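Local coordinates for Bcl-2 homolog (Gene 16?) (Murid herpesvirus 4, PDB 4MI8), which protects against apoptosis during the immune response to infection and, by binding host Beclin 1, inhibits starvation-induced autophagy; it also binds host BAK1 and BAX, at residues Y10-V22 / A34-T46. Residues are numbered along the deposited sequence; the frame is centred on the assembly and turned at random.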
loop_
_atom_site.group_PDB
_atom_site.type_symbol
_atom_site.label_atom_id
_atom_site.label_comp_id
_atom_site.label_asym_id
_atom_site.label_seq_id
_atom_site.Cartn_x
_atom_site.Cartn_y
_atom_site.Cartn_z
ATOM N N TYR A 10 6.211 -11.146 10.277
ATOM C CA TYR A 10 6.815 -11.065 8.954
ATOM C C TYR A 10 6.317 -9.840 8.162
ATOM O O TYR A 10 7.106 -9.131 7.497
ATOM C CB TYR A 10 6.571 -12.340 8.167
ATOM C CG TYR A 10 7.288 -12.274 6.870
ATOM C CD1 TYR A 10 8.684 -12.207 6.834
ATOM C CD2 TYR A 10 6.586 -12.163 5.687
ATOM C CE1 TYR A 10 9.363 -12.072 5.634
ATOM C CE2 TYR A 10 7.249 -12.052 4.483
ATOM C CZ TYR A 10 8.630 -12.000 4.457
ATOM O OH TYR A 10 9.282 -11.880 3.257
ATOM N N TRP A 11 5.022 -9.571 8.269
ATOM C CA TRP A 11 4.408 -8.528 7.523
ATOM C C TRP A 11 4.823 -7.176 7.981
ATOM O O TRP A 11 4.968 -6.292 7.135
ATOM C CB TRP A 11 2.906 -8.665 7.592
ATOM C CG TRP A 11 2.357 -9.498 6.453
ATOM C CD1 TRP A 11 1.938 -10.825 6.497
ATOM C CD2 TRP A 11 2.190 -9.073 5.042
ATOM N NE1 TRP A 11 1.520 -11.248 5.237
ATOM C CE2 TRP A 11 1.623 -10.234 4.326
ATOM C CE3 TRP A 11 2.395 -7.861 4.336
ATOM C CZ2 TRP A 11 1.301 -10.174 2.962
ATOM C CZ3 TRP A 11 2.087 -7.821 2.963
ATOM C CH2 TRP A 11 1.556 -8.948 2.293
ATOM N N ALA A 12 5.058 -6.996 9.297
ATOM C CA ALA A 12 5.609 -5.750 9.828
ATOM C C ALA A 12 6.961 -5.465 9.193
ATOM O O ALA A 12 7.270 -4.336 8.833
ATOM C CB ALA A 12 5.769 -5.821 11.378
ATOM N N THR A 13 7.797 -6.482 9.103
ATOM C CA THR A 13 9.095 -6.357 8.418
ATOM C C THR A 13 8.933 -5.955 6.934
ATOM O O THR A 13 9.623 -5.048 6.404
ATOM C CB THR A 13 9.849 -7.708 8.512
ATOM O OG1 THR A 13 10.228 -7.866 9.871
ATOM C CG2 THR A 13 11.116 -7.757 7.659
ATOM N N LEU A 14 7.999 -6.641 6.284
ATOM C CA LEU A 14 7.804 -6.523 4.857
ATOM C C LEU A 14 7.257 -5.122 4.554
ATOM O O LEU A 14 7.699 -4.443 3.594
ATOM C CB LEU A 14 6.775 -7.604 4.458
ATOM C CG LEU A 14 6.465 -7.611 2.984
ATOM C CD1 LEU A 14 7.783 -7.463 2.167
ATOM C CD2 LEU A 14 5.620 -8.880 2.642
ATOM N N ILE A 15 6.331 -4.638 5.387
ATOM C CA ILE A 15 5.808 -3.290 5.164
ATOM C C ILE A 15 6.877 -2.185 5.251
ATOM O O ILE A 15 6.923 -1.175 4.435
ATOM C CB ILE A 15 4.598 -3.023 6.098
ATOM C CG1 ILE A 15 3.375 -3.878 5.649
ATOM C CG2 ILE A 15 4.201 -1.549 6.002
ATOM C CD1 ILE A 15 2.411 -4.251 6.745
ATOM N N THR A 16 7.738 -2.318 6.275
ATOM C CA THR A 16 8.772 -1.317 6.448
ATOM C C THR A 16 9.753 -1.407 5.261
ATOM O O THR A 16 10.201 -0.387 4.747
ATOM C CB THR A 16 9.573 -1.615 7.713
ATOM O OG1 THR A 16 8.693 -1.695 8.841
ATOM C CG2 THR A 16 10.691 -0.508 7.947
ATOM N N ALA A 17 10.113 -2.625 4.834
ATOM C CA ALA A 17 11.067 -2.764 3.722
ATOM C C ALA A 17 10.392 -2.228 2.460
ATOM O O ALA A 17 11.048 -1.547 1.664
ATOM C CB ALA A 17 11.467 -4.200 3.581
ATOM N N PHE A 18 9.051 -2.387 2.364
ATOM C CA PHE A 18 8.293 -1.875 1.200
ATOM C C PHE A 18 8.396 -0.368 1.190
ATOM O O PHE A 18 8.762 0.188 0.157
ATOM C CB PHE A 18 6.839 -2.270 1.226
ATOM C CG PHE A 18 5.985 -1.570 0.178
ATOM C CD1 PHE A 18 5.964 -2.002 -1.164
ATOM C CD2 PHE A 18 5.204 -0.436 0.524
ATOM C CE1 PHE A 18 5.128 -1.352 -2.099
ATOM C CE2 PHE A 18 4.382 0.196 -0.400
ATOM C CZ PHE A 18 4.341 -0.249 -1.717
ATOM N N LEU A 19 8.081 0.281 2.314
ATOM C CA LEU A 19 8.130 1.770 2.399
ATOM C C LEU A 19 9.568 2.341 2.216
ATOM O O LEU A 19 9.754 3.398 1.571
ATOM C CB LEU A 19 7.536 2.269 3.699
ATOM C CG LEU A 19 6.059 1.880 3.920
ATOM C CD1 LEU A 19 5.638 2.248 5.364
ATOM C CD2 LEU A 19 5.166 2.661 2.979
ATOM N N LYS A 20 10.562 1.672 2.778
ATOM C CA LYS A 20 11.954 2.170 2.674
ATOM C C LYS A 20 12.374 2.053 1.222
ATOM O O LYS A 20 12.999 2.992 0.675
ATOM C CB LYS A 20 12.939 1.412 3.583
ATOM C CG LYS A 20 12.657 1.558 5.070
ATOM C CD LYS A 20 13.721 0.902 5.975
ATOM C CE LYS A 20 13.430 1.304 7.425
ATOM N NZ LYS A 20 14.228 0.649 8.558
ATOM N N THR A 21 11.998 0.934 0.577
ATOM C CA THR A 21 12.352 0.722 -0.842
ATOM C C THR A 21 11.732 1.793 -1.713
ATOM O O THR A 21 12.435 2.353 -2.515
ATOM C CB THR A 21 11.981 -0.691 -1.390
ATOM O OG1 THR A 21 12.680 -1.736 -0.693
ATOM C CG2 THR A 21 12.348 -0.823 -2.840
ATOM N N VAL A 22 10.429 2.076 -1.592
ATOM C CA VAL A 22 9.790 3.042 -2.476
ATOM C C VAL A 22 10.202 4.463 -2.087
ATOM O O VAL A 22 10.143 5.403 -2.908
ATOM C CB VAL A 22 8.234 2.924 -2.544
ATOM C CG1 VAL A 22 7.788 1.511 -2.953
ATOM C CG2 VAL A 22 7.568 3.355 -1.236
ATOM N N ALA A 34 14.860 -12.720 0.300
ATOM C CA ALA A 34 13.456 -13.176 0.313
ATOM C C ALA A 34 12.520 -12.022 0.588
ATOM O O ALA A 34 11.417 -11.973 0.051
ATOM C CB ALA A 34 13.276 -14.206 1.401
ATOM N N VAL A 35 12.955 -11.106 1.455
ATOM C CA VAL A 35 12.162 -9.939 1.707
ATOM C C VAL A 35 12.198 -9.073 0.427
ATOM O O VAL A 35 11.202 -8.484 0.041
ATOM C CB VAL A 35 12.726 -9.141 2.888
ATOM C CG1 VAL A 35 12.167 -7.722 2.873
ATOM C CG2 VAL A 35 12.449 -9.870 4.227
ATOM N N LEU A 36 13.364 -8.957 -0.201
ATOM C CA LEU A 36 13.426 -8.137 -1.397
ATOM C C LEU A 36 12.480 -8.721 -2.510
ATOM O O LEU A 36 11.895 -8.003 -3.340
ATOM C CB LEU A 36 14.864 -8.111 -1.894
ATOM C CG LEU A 36 15.065 -7.261 -3.139
ATOM C CD1 LEU A 36 14.546 -5.845 -2.828
ATOM C CD2 LEU A 36 16.530 -7.266 -3.595
ATOM N N VAL A 37 12.320 -10.033 -2.497
ATOM C CA VAL A 37 11.385 -10.667 -3.442
ATOM C C VAL A 37 9.933 -10.169 -3.209
ATOM O O VAL A 37 9.245 -9.788 -4.173
ATOM C CB VAL A 37 11.545 -12.209 -3.496
ATOM C CG1 VAL A 37 10.399 -12.865 -4.294
ATOM C CG2 VAL A 37 12.845 -12.504 -4.193
ATOM N N ASP A 38 9.510 -10.184 -1.960
ATOM C CA ASP A 38 8.130 -9.874 -1.589
ATOM C C ASP A 38 7.878 -8.421 -1.785
ATOM O O ASP A 38 6.813 -8.034 -2.259
ATOM C CB ASP A 38 7.872 -10.307 -0.154
ATOM C CG ASP A 38 7.762 -11.821 -0.037
ATOM O OD1 ASP A 38 7.436 -12.515 -1.040
ATOM O OD2 ASP A 38 8.010 -12.359 1.037
ATOM N N VAL A 39 8.883 -7.611 -1.449
ATOM C CA VAL A 39 8.811 -6.176 -1.682
ATOM C C VAL A 39 8.536 -5.902 -3.153
ATOM O O VAL A 39 7.581 -5.200 -3.471
ATOM C CB VAL A 39 10.056 -5.457 -1.197
ATOM C CG1 VAL A 39 10.099 -4.080 -1.843
ATOM C CG2 VAL A 39 10.047 -5.332 0.340
ATOM N N SER A 40 9.326 -6.499 -4.060
ATOM C CA SER A 40 9.203 -6.274 -5.485
ATOM C C SER A 40 7.842 -6.779 -5.968
ATOM O O SER A 40 7.183 -6.194 -6.880
ATOM C CB SER A 40 10.374 -6.999 -6.198
ATOM O OG SER A 40 10.131 -6.889 -7.640
ATOM N N LYS A 41 7.375 -7.864 -5.352
ATOM C CA LYS A 41 6.111 -8.366 -5.762
ATOM C C LYS A 41 5.001 -7.301 -5.460
ATOM O O LYS A 41 4.147 -6.990 -6.300
ATOM C CB LYS A 41 5.804 -9.630 -5.036
ATOM C CG LYS A 41 4.316 -9.904 -5.009
ATOM C CD LYS A 41 4.151 -11.260 -4.347
ATOM C CE LYS A 41 2.682 -11.649 -4.421
ATOM N NZ LYS A 41 2.467 -13.109 -4.309
ATOM N N ILE A 42 5.055 -6.696 -4.280
ATOM C CA ILE A 42 4.036 -5.731 -3.911
ATOM C C ILE A 42 4.207 -4.457 -4.725
ATOM O O ILE A 42 3.223 -3.919 -5.181
ATOM C CB ILE A 42 4.104 -5.439 -2.427
ATOM C CG1 ILE A 42 3.681 -6.727 -1.682
ATOM C CG2 ILE A 42 3.123 -4.262 -2.045
ATOM C CD1 ILE A 42 4.150 -6.580 -0.241
ATOM N N ILE A 43 5.435 -3.986 -4.974
ATOM C CA ILE A 43 5.557 -2.769 -5.774
ATOM C C ILE A 43 4.993 -3.053 -7.174
ATOM O O ILE A 43 4.233 -2.236 -7.700
ATOM C CB ILE A 43 7.002 -2.323 -5.970
ATOM C CG1 ILE A 43 7.614 -1.887 -4.650
ATOM C CG2 ILE A 43 7.051 -1.232 -7.063
ATOM C CD1 ILE A 43 9.121 -1.653 -4.672
ATOM N N THR A 44 5.300 -4.213 -7.755
ATOM C CA THR A 44 4.771 -4.569 -9.126
ATOM C C THR A 44 3.210 -4.603 -9.116
ATOM O O THR A 44 2.581 -4.056 -9.995
ATOM C CB THR A 44 5.281 -5.930 -9.535
ATOM O OG1 THR A 44 6.682 -5.880 -9.554
ATOM C CG2 THR A 44 4.778 -6.332 -10.797
ATOM N N LEU A 45 2.571 -5.217 -8.108
ATOM C CA LEU A 45 1.090 -5.202 -8.056
ATOM C C LEU A 45 0.611 -3.745 -7.994
ATOM O O LEU A 45 -0.313 -3.334 -8.711
ATOM C CB LEU A 45 0.545 -6.029 -6.870
ATOM C CG LEU A 45 0.971 -7.518 -7.002
ATOM C CD1 LEU A 45 0.721 -8.368 -5.752
ATOM C CD2 LEU A 45 0.330 -8.102 -8.231
ATOM N N THR A 46 1.253 -2.917 -7.149
ATOM C CA THR A 46 0.804 -1.511 -7.066
ATOM C C THR A 46 0.944 -0.786 -8.378
ATOM O O THR A 46 0.110 0.041 -8.719
ATOM C CB THR A 46 1.437 -0.678 -5.901
ATOM O OG1 THR A 46 2.844 -0.493 -6.093
ATOM C CG2 THR A 46 1.200 -1.307 -4.472
#
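L14 offers a worked example of a knob fitting a hole between helices: it settles among V35, D38, V39 and I42. Its CB leaves the backbone alongside the partner helix rather than at it, and CG, anti to the backbone N (chi1 -180°), carries the branches nearer. CG comes within 4.1 Å of I42 CD1; beyond it the branches divide the hole, CD1 reaching V39 CG2 at 3.6 Å and also D38 CB, while CD2 meets I42 CD1 nearly tip to tip at 4.0 Å and also lies over one face of the W11 ring, offset toward its rim. The fit is reciprocal, since V39 enters between L14, A17, F18 and T21. One turn on, F18 brings CE1 obliquely against I42 CG2 (3.5 Å) and I43 CG1, and F93 of helix 86-103 meets its ring edge-to-face. At the other end Y10 OH donates to D38 OD2 at 2.6 Å, where the carboxylate oxygen offers its anti lone pair; the ring and carboxylate planes are 82° apart, and this bond ties the buried aspartate across the interface. Segments 10-22 and 34-46 cross at -65°, their axes 9.3 Å apart at closest approach. Such steep knobs-into-holes packing joins the first two long helices of the all-helical Bcl-2 fold, the second reaching the BH3 peptide through L45.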